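Local coordinates for protein chitin deacetylase 1 (Bombyx mori, PDB 5ZNT) that hydrolyses the N-acetamido groups of N-acetyl-D-glucosamine residues in chitin, a zinc-dependent carbohydrate esterase 4 reaction that yields chitosan and acetate, at residues Ile240-Asn251 and Glu279-Glu290. Sequence-based numbering, arbitrary orientation.
Sequences ILTGDQFYNFLN and EFLEAFLYWIDE
L250 lies over the indole face of W287: its CB stands 3.5 Å from the centroid of the five-membered ring, almost on the ring normal, a CH-pi contact. W287 is carried across to L250 by having CG anti to its backbone N (chi1 -180°). At the pyrrole edge NE1 donates to N251 OD1 over 3.0 Å, but the N-H...O angle of 128° makes the bond weak. Next to it, Y247 sits as a knob in the hole formed by A283, Y286, W287 and E290. Y286 directs its edge at the Y247 face in an offset edge-to-face pair, planes 78° apart. Y247 OH is modelled as a donor only 2.4 Å from E290 OE1, a doubtfully short distance. One water gives a hydrogen bond to N251 OD1 and another to E290 OE1, joining the two polar pairs. Were W287 an alanine, L250 would probably lose the ring under its CB and N251 OD1 its weak indole donor.

At the N-terminal end of helix 243-258 the backbones come close: G243, having no side chain, lets its CA approach E279 O to 3.7 Å. The F280 ring lies against the loop before this helix, its CE1 3.5 Å from T242 C. There T242 and Q245 form a capping box (Q245 N to T242 OG1, T242 N to Q245 OE1), and L241 N is a second donor to Q245 OE1. On the side facing the sheet, F246 and F284 meet F269 of strand 265-270, and L250 and W287 rest on L267, so both helices cover the parallel sheet of the deacetylase domain. The interface thus couples an apolar, sheet-facing side to a polar rim where tyrosine, carboxylate, water, amide and indole probably form a chain of polar contacts, weak at the indole and uncertain at the tyrosine.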
loop_
_atom_site.group_PDB
_atom_site.type_symbol
_atom_site.label_atom_id
_atom_site.label_comp_id
_atom_site.label_asym_id
_atom_site.label_seq_id
_atom_site.Cartn_x
_atom_site.Cartn_y
_atom_site.Cartn_z
ATOM N N ILE A 240 9.220 -8.878 17.992
ATOM C CA ILE A 240 9.084 -7.508 18.481
ATOM C C ILE A 240 8.056 -7.498 19.609
ATOM O O ILE A 240 6.850 -7.557 19.356
ATOM C CB ILE A 240 8.669 -6.542 17.366
ATOM C CG1 ILE A 240 9.692 -6.528 16.233
ATOM C CG2 ILE A 240 8.457 -5.133 17.931
ATOM C CD1 ILE A 240 9.266 -5.623 15.096
ATOM N N LEU A 241 8.527 -7.385 20.855
ATOM C CA LEU A 241 7.642 -7.452 22.011
ATOM C C LEU A 241 7.534 -6.167 22.820
ATOM O O LEU A 241 6.535 -5.996 23.530
ATOM C CB LEU A 241 8.087 -8.582 22.953
ATOM C CG LEU A 241 8.115 -9.942 22.257
ATOM C CD1 LEU A 241 9.044 -10.876 23.001
ATOM C CD2 LEU A 241 6.709 -10.536 22.078
ATOM N N THR A 242 8.511 -5.262 22.743
ATOM C CA THR A 242 8.466 -4.019 23.501
ATOM C C THR A 242 8.576 -2.817 22.571
ATOM O O THR A 242 9.026 -2.925 21.420
ATOM C CB THR A 242 9.594 -3.938 24.541
ATOM O OG1 THR A 242 10.834 -3.671 23.877
ATOM C CG2 THR A 242 9.706 -5.240 25.336
ATOM N N GLY A 243 8.164 -1.660 23.100
ATOM C CA GLY A 243 8.333 -0.412 22.374
ATOM C C GLY A 243 9.777 -0.104 22.041
ATOM O O GLY A 243 10.075 0.383 20.945
ATOM N N ASP A 244 10.698 -0.386 22.968
ATOM C CA ASP A 244 12.114 -0.143 22.694
ATOM C C ASP A 244 12.616 -0.999 21.542
ATOM O O ASP A 244 13.379 -0.520 20.691
ATOM C CB ASP A 244 12.962 -0.412 23.937
ATOM C CG ASP A 244 14.297 0.307 23.882
ATOM O OD1 ASP A 244 14.277 1.561 23.915
ATOM O OD2 ASP A 244 15.359 -0.370 23.778
ATOM N N GLN A 245 12.230 -2.279 21.520
ATOM C CA GLN A 245 12.634 -3.145 20.415
ATOM C C GLN A 245 12.105 -2.615 19.087
ATOM O O GLN A 245 12.828 -2.606 18.085
ATOM C CB GLN A 245 12.142 -4.576 20.642
ATOM C CG GLN A 245 12.810 -5.308 21.795
ATOM C CD GLN A 245 12.115 -6.627 22.148
ATOM O OE1 GLN A 245 10.989 -6.886 21.717
ATOM N NE2 GLN A 245 12.787 -7.457 22.953
ATOM N N PHE A 246 10.838 -2.187 19.072
ATOM C CA PHE A 246 10.226 -1.636 17.864
ATOM C C PHE A 246 10.951 -0.372 17.413
ATOM O O PHE A 246 11.231 -0.200 16.219
ATOM C CB PHE A 246 8.748 -1.338 18.130
ATOM C CG PHE A 246 7.957 -0.949 16.891
ATOM C CD1 PHE A 246 8.310 -1.434 15.638
ATOM C CD2 PHE A 246 6.867 -0.110 16.990
ATOM C CE1 PHE A 246 7.584 -1.082 14.510
ATOM C CE2 PHE A 246 6.133 0.255 15.847
ATOM C CZ PHE A 246 6.505 -0.234 14.618
ATOM N N TYR A 247 11.276 0.512 18.361
ATOM C CA TYR A 247 12.021 1.724 18.031
ATOM C C TYR A 247 13.363 1.382 17.380
ATOM O O TYR A 247 13.689 1.886 16.299
ATOM C CB TYR A 247 12.186 2.586 19.290
ATOM C CG TYR A 247 13.113 3.766 19.073
ATOM C CD1 TYR A 247 12.671 4.924 18.428
ATOM C CD2 TYR A 247 14.446 3.705 19.479
ATOM C CE1 TYR A 247 13.539 5.996 18.211
ATOM C CE2 TYR A 247 15.320 4.769 19.265
ATOM C CZ TYR A 247 14.862 5.900 18.637
ATOM O OH TYR A 247 15.748 6.922 18.429
ATOM N N ASN A 248 14.133 0.472 17.983
ATOM C CA ASN A 248 15.419 0.102 17.386
ATOM C C ASN A 248 15.227 -0.599 16.046
ATOM O O ASN A 248 16.007 -0.397 15.111
ATOM C CB ASN A 248 16.213 -0.779 18.356
ATOM C CG ASN A 248 16.542 -0.053 19.660
ATOM O OD1 ASN A 248 16.781 1.149 19.660
ATOM N ND2 ASN A 248 16.532 -0.774 20.763
ATOM N N PHE A 249 14.176 -1.412 15.932
ATOM C CA PHE A 249 13.855 -2.065 14.667
ATOM C C PHE A 249 13.593 -1.036 13.564
ATOM O O PHE A 249 14.092 -1.170 12.436
ATOM C CB PHE A 249 12.652 -2.981 14.913
ATOM C CG PHE A 249 12.002 -3.520 13.680
ATOM C CD1 PHE A 249 12.425 -4.713 13.123
ATOM C CD2 PHE A 249 10.925 -2.860 13.112
ATOM C CE1 PHE A 249 11.799 -5.236 12.015
ATOM C CE2 PHE A 249 10.287 -3.377 11.987
ATOM C CZ PHE A 249 10.728 -4.564 11.446
ATOM N N LEU A 250 12.848 0.024 13.879
ATOM C CA LEU A 250 12.609 1.067 12.884
ATOM C C LEU A 250 13.900 1.785 12.504
ATOM O O LEU A 250 14.134 2.051 11.323
ATOM C CB LEU A 250 11.587 2.067 13.409
ATOM C CG LEU A 250 10.168 1.535 13.568
ATOM C CD1 LEU A 250 9.420 2.455 14.513
ATOM C CD2 LEU A 250 9.451 1.426 12.210
ATOM N N ASN A 251 14.747 2.116 13.485
ATOM C CA ASN A 251 16.017 2.768 13.162
ATOM C C ASN A 251 16.910 1.878 12.317
ATOM O O ASN A 251 17.508 2.346 11.343
ATOM C CB ASN A 251 16.749 3.160 14.429
ATOM C CG ASN A 251 16.292 4.480 14.954
ATOM O OD1 ASN A 251 15.717 5.292 14.218
ATOM N ND2 ASN A 251 16.528 4.711 16.231
ATOM N N GLU A 279 2.371 0.700 23.637
ATOM C CA GLU A 279 3.803 0.999 23.572
ATOM C C GLU A 279 4.321 0.965 22.136
ATOM O O GLU A 279 5.318 1.626 21.818
ATOM C CB GLU A 279 4.603 0.034 24.452
ATOM C CG GLU A 279 4.428 -1.402 24.011
ATOM C CD GLU A 279 3.117 -2.113 24.381
ATOM O OE1 GLU A 279 3.017 -3.376 24.114
ATOM O OE2 GLU A 279 2.139 -1.514 24.962
ATOM N N PHE A 280 3.689 0.182 21.266
ATOM C CA PHE A 280 4.112 0.196 19.871
ATOM C C PHE A 280 3.705 1.502 19.206
ATOM O O PHE A 280 4.510 2.124 18.501
ATOM C CB PHE A 280 3.538 -1.004 19.101
ATOM C CG PHE A 280 4.043 -2.358 19.584
ATOM C CD1 PHE A 280 5.166 -2.460 20.395
ATOM C CD2 PHE A 280 3.397 -3.526 19.208
ATOM C CE1 PHE A 280 5.625 -3.711 20.833
ATOM C CE2 PHE A 280 3.849 -4.770 19.631
ATOM C CZ PHE A 280 4.966 -4.865 20.443
ATOM N N LEU A 281 2.465 1.936 19.425
ATOM C CA LEU A 281 2.049 3.222 18.890
ATOM C C LEU A 281 2.934 4.342 19.427
ATOM O O LEU A 281 3.378 5.203 18.664
ATOM C CB LEU A 281 0.586 3.502 19.228
ATOM C CG LEU A 281 0.053 4.848 18.726
ATOM C CD1 LEU A 281 0.138 4.889 17.185
ATOM C CD2 LEU A 281 -1.363 5.088 19.196
ATOM N N GLU A 282 3.214 4.332 20.737
ATOM C CA GLU A 282 4.042 5.385 21.320
ATOM C C GLU A 282 5.438 5.391 20.707
ATOM O O GLU A 282 5.964 6.452 20.355
ATOM C CB GLU A 282 4.121 5.216 22.838
ATOM C CG GLU A 282 5.152 6.141 23.485
ATOM C CD GLU A 282 5.201 6.011 24.997
ATOM O OE1 GLU A 282 4.135 6.100 25.642
ATOM O OE2 GLU A 282 6.306 5.809 25.536
ATOM N N ALA A 283 6.045 4.215 20.550
ATOM C CA ALA A 283 7.365 4.132 19.937
ATOM C C ALA A 283 7.327 4.570 18.477
ATOM O O ALA A 283 8.255 5.229 17.993
ATOM C CB ALA A 283 7.913 2.707 20.065
ATOM N N PHE A 284 6.262 4.221 17.762
ATOM C CA PHE A 284 6.162 4.580 16.353
ATOM C C PHE A 284 6.083 6.096 16.187
ATOM O O PHE A 284 6.756 6.677 15.329
ATOM C CB PHE A 284 4.927 3.910 15.744
ATOM C CG PHE A 284 4.750 4.157 14.272
ATOM C CD1 PHE A 284 5.820 4.036 13.395
ATOM C CD2 PHE A 284 3.511 4.490 13.767
ATOM C CE1 PHE A 284 5.654 4.257 12.027
ATOM C CE2 PHE A 284 3.330 4.710 12.399
ATOM C CZ PHE A 284 4.408 4.590 11.531
ATOM N N LEU A 285 5.227 6.744 16.970
ATOM C CA LEU A 285 5.097 8.191 16.877
ATOM C C LEU A 285 6.382 8.890 17.322
ATOM O O LEU A 285 6.819 9.860 16.684
ATOM C CB LEU A 285 3.901 8.647 17.705
ATOM C CG LEU A 285 2.579 8.090 17.167
ATOM C CD1 LEU A 285 1.396 8.632 17.935
ATOM C CD2 LEU A 285 2.447 8.390 15.661
ATOM N N TYR A 286 6.999 8.418 18.405
ATOM C CA TYR A 286 8.292 8.962 18.806
ATOM C C TYR A 286 9.280 8.892 17.650
ATOM O O TYR A 286 9.958 9.879 17.328
ATOM C CB TYR A 286 8.824 8.202 20.020
ATOM C CG TYR A 286 10.107 8.776 20.566
ATOM C CD1 TYR A 286 11.328 8.476 19.974
ATOM C CD2 TYR A 286 10.098 9.619 21.669
ATOM C CE1 TYR A 286 12.511 9.008 20.457
ATOM C CE2 TYR A 286 11.279 10.152 22.170
ATOM C CZ TYR A 286 12.480 9.849 21.556
ATOM O OH TYR A 286 13.667 10.379 22.039
ATOM N N TRP A 287 9.362 7.724 17.008
ATOM C CA TRP A 287 10.264 7.538 15.878
ATOM C C TRP A 287 9.940 8.496 14.736
ATOM O O TRP A 287 10.838 9.161 14.196
ATOM C CB TRP A 287 10.194 6.084 15.404
ATOM C CG TRP A 287 11.091 5.812 14.254
ATOM C CD1 TRP A 287 12.451 5.600 14.306
ATOM C CD2 TRP A 287 10.724 5.722 12.867
ATOM N NE1 TRP A 287 12.941 5.395 13.045
ATOM C CE2 TRP A 287 11.907 5.459 12.143
ATOM C CE3 TRP A 287 9.509 5.842 12.164
ATOM C CZ2 TRP A 287 11.921 5.308 10.763
ATOM C CZ3 TRP A 287 9.527 5.689 10.790
ATOM C CH2 TRP A 287 10.730 5.438 10.103
ATOM N N ILE A 288 8.671 8.544 14.317
ATOM C CA ILE A 288 8.257 9.451 13.245
ATOM C C ILE A 288 8.676 10.882 13.563
ATOM O O ILE A 288 9.219 11.595 12.712
ATOM C CB ILE A 288 6.734 9.387 13.027
ATOM C CG1 ILE A 288 6.325 8.074 12.375
ATOM C CG2 ILE A 288 6.289 10.535 12.151
ATOM C CD1 ILE A 288 4.789 7.939 12.279
ATOM N N ASP A 289 8.374 11.337 14.769
ATOM C CA ASP A 289 8.665 12.721 15.118
ATOM C C ASP A 289 10.172 12.967 15.159
ATOM O O ASP A 289 10.656 14.011 14.708
ATOM C CB ASP A 289 8.024 13.058 16.454
ATOM C CG ASP A 289 6.515 13.133 16.376
ATOM O OD1 ASP A 289 5.968 13.394 15.270
ATOM O OD2 ASP A 289 5.880 12.965 17.431
ATOM N N GLU A 290 10.930 11.990 15.644
ATOM C CA GLU A 290 12.378 12.110 15.668
ATOM C C GLU A 290 12.970 12.126 14.258
ATOM O O GLU A 290 13.867 12.926 13.964
ATOM C CB GLU A 290 12.967 10.974 16.499
ATOM C CG GLU A 290 14.481 11.083 16.660
ATOM C CD GLU A 290 15.024 10.011 17.547
ATOM O OE1 GLU A 290 14.839 8.821 17.214
ATOM O OE2 GLU A 290 15.626 10.355 18.584
HETATM O O HOH W 1 15.665 7.981 14.844
#